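PDB 5E9P: cellulase, glycosyl hydrolase family 5, TPS linker, domain X, which binds cellulose, and probably xylan, through a type A carbohydrate-binding module of family 64, with a jelly-roll fold, carried by a cellulase. Local coordinates for residues L45-T50 and W70-K75. Residues are numbered along the deposited sequence; the frame is centred on the assembly and turned at random.
Sequences LEINGT and WYIHYK
Glu46 and His73 are a hydrogen-bonded pair between antiparallel strands 44-47 and 70-76 in one sheet of the jelly roll, their backbones bonding both ways. Their side chains lie alongside each other: ND1 of His73 points, in its ring plane, at Glu46 OE2 (2.7 Å, 171°), meeting the anti side of the carboxylate. With His73 CG anti to the backbone N (chi1 174°), the ring reaches this acid while NE2 bonds Glu18, so two carboxylates would probably favour a charged imidazolium. On the opposite face Leu45 CD1 touches Ile72 CG2 (3.7 Å) and Ile47 CG1 meets Ile72 CG1, branched apolar groups suited to the interior against strands 36-40 and 82-85. Ile47 opens a type I' turn that ends at Thr50; Asn48 and Gly49 suit its middle because both tolerate positive phi. Asn48 N still bonds Tyr71 O, and its OD1 stands in for a backbone carbonyl, accepting Tyr71 N (2.9 Å) from above the amide plane, while ND2 bonds the carbonyls of Pro63 and Tyr69. An alanine here would probably leave Tyr71 N and those carbonyls without these partners. The amide thus prolongs the sheet's bonding, while His73 bridges Glu46 and Glu18 of the two flanking strands.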
# COMPACT_ATOMS: atom_id res chain seq x y z
N LEU A 45 -4.69 6.00 2.29
CA LEU A 45 -3.79 4.85 2.09
C LEU A 45 -2.69 5.05 3.13
O LEU A 45 -1.85 5.92 2.95
CB LEU A 45 -3.21 4.76 0.70
CG LEU A 45 -2.52 3.39 0.43
CD1 LEU A 45 -3.52 2.27 0.31
CD2 LEU A 45 -1.67 3.49 -0.82
N GLU A 46 -2.75 4.25 4.21
CA GLU A 46 -1.69 4.35 5.20
C GLU A 46 -0.94 3.04 5.24
O GLU A 46 -1.56 1.96 5.16
CB GLU A 46 -2.19 4.81 6.53
CG GLU A 46 -3.25 3.99 7.09
CD GLU A 46 -3.84 4.44 8.45
OE1 GLU A 46 -3.37 5.45 9.00
OE2 GLU A 46 -4.75 3.71 8.98
N ILE A 47 0.37 3.13 5.32
CA ILE A 47 1.23 1.96 5.30
C ILE A 47 2.15 2.07 6.51
O ILE A 47 2.92 3.02 6.62
CB ILE A 47 2.00 1.79 3.98
CG1 ILE A 47 1.03 1.85 2.80
CG2 ILE A 47 2.77 0.48 4.06
CD1 ILE A 47 1.71 1.81 1.44
N ASN A 48 2.07 1.08 7.40
CA ASN A 48 2.92 1.08 8.57
C ASN A 48 2.89 2.41 9.32
O ASN A 48 3.90 2.86 9.82
CB ASN A 48 4.33 0.60 8.28
CG ASN A 48 4.34 -0.88 7.96
OD1 ASN A 48 3.33 -1.57 8.14
ND2 ASN A 48 5.49 -1.40 7.52
N GLY A 49 1.69 2.98 9.43
CA GLY A 49 1.49 4.16 10.26
C GLY A 49 1.73 5.49 9.60
O GLY A 49 1.55 6.51 10.26
N THR A 50 2.15 5.51 8.34
CA THR A 50 2.40 6.76 7.65
C THR A 50 1.39 6.90 6.52
O THR A 50 1.05 5.95 5.82
CB THR A 50 3.84 6.77 7.14
OG1 THR A 50 4.72 6.67 8.25
CG2 THR A 50 4.13 8.03 6.32
N TRP A 70 4.42 -5.28 5.93
CA TRP A 70 3.83 -3.99 5.54
C TRP A 70 2.30 -4.14 5.63
O TRP A 70 1.72 -5.00 4.96
CB TRP A 70 4.27 -3.57 4.15
CG TRP A 70 5.71 -3.15 4.08
CD1 TRP A 70 6.18 -1.87 4.16
CD2 TRP A 70 6.88 -4.01 3.96
NE1 TRP A 70 7.54 -1.86 4.08
CE2 TRP A 70 8.01 -3.14 3.93
CE3 TRP A 70 7.08 -5.35 3.81
CZ2 TRP A 70 9.29 -3.62 3.81
CZ3 TRP A 70 8.37 -5.84 3.68
CH2 TRP A 70 9.47 -4.96 3.66
N TYR A 71 1.72 -3.28 6.47
CA TYR A 71 0.30 -3.25 6.74
C TYR A 71 -0.26 -2.04 5.98
O TYR A 71 0.10 -0.90 6.27
CB TYR A 71 0.06 -3.06 8.25
CG TYR A 71 0.46 -4.28 9.02
CD1 TYR A 71 1.78 -4.50 9.47
CD2 TYR A 71 -0.48 -5.26 9.36
CE1 TYR A 71 2.13 -5.62 10.19
CE2 TYR A 71 -0.11 -6.37 10.09
CZ TYR A 71 1.21 -6.57 10.48
OH TYR A 71 1.52 -7.69 11.21
N ILE A 72 -1.15 -2.33 5.02
CA ILE A 72 -1.71 -1.34 4.10
C ILE A 72 -3.21 -1.23 4.39
O ILE A 72 -3.95 -2.19 4.29
CB ILE A 72 -1.50 -1.81 2.66
CG1 ILE A 72 -0.03 -2.11 2.34
CG2 ILE A 72 -2.10 -0.82 1.68
CD1 ILE A 72 0.15 -3.27 1.44
N HIS A 73 -3.62 0.00 4.79
CA HIS A 73 -5.00 0.26 5.07
C HIS A 73 -5.51 1.24 4.02
O HIS A 73 -5.02 2.37 3.94
CB HIS A 73 -5.13 0.82 6.50
CG HIS A 73 -6.48 1.25 6.86
ND1 HIS A 73 -6.67 2.22 7.81
CD2 HIS A 73 -7.72 0.91 6.46
CE1 HIS A 73 -7.96 2.45 7.98
NE2 HIS A 73 -8.63 1.62 7.21
N TYR A 74 -6.46 0.78 3.23
CA TYR A 74 -7.02 1.48 2.07
C TYR A 74 -8.44 1.87 2.38
O TYR A 74 -9.26 1.06 2.85
CB TYR A 74 -7.01 0.49 0.90
CG TYR A 74 -7.69 0.85 -0.40
CD1 TYR A 74 -9.07 0.86 -0.57
CD2 TYR A 74 -6.93 1.12 -1.54
CE1 TYR A 74 -9.66 1.08 -1.76
CE2 TYR A 74 -7.55 1.35 -2.76
CZ TYR A 74 -8.90 1.32 -2.88
OH TYR A 74 -9.43 1.59 -4.14
N LYS A 75 -8.82 3.11 2.01
CA LYS A 75 -10.22 3.52 2.00
C LYS A 75 -10.51 4.35 0.78
O LYS A 75 -9.83 5.35 0.52
CB LYS A 75 -10.54 4.39 3.23
CG LYS A 75 -10.40 3.79 4.59
CD LYS A 75 -10.69 4.64 5.76
CE LYS A 75 -12.16 4.95 5.90
NZ LYS A 75 -12.33 5.81 7.17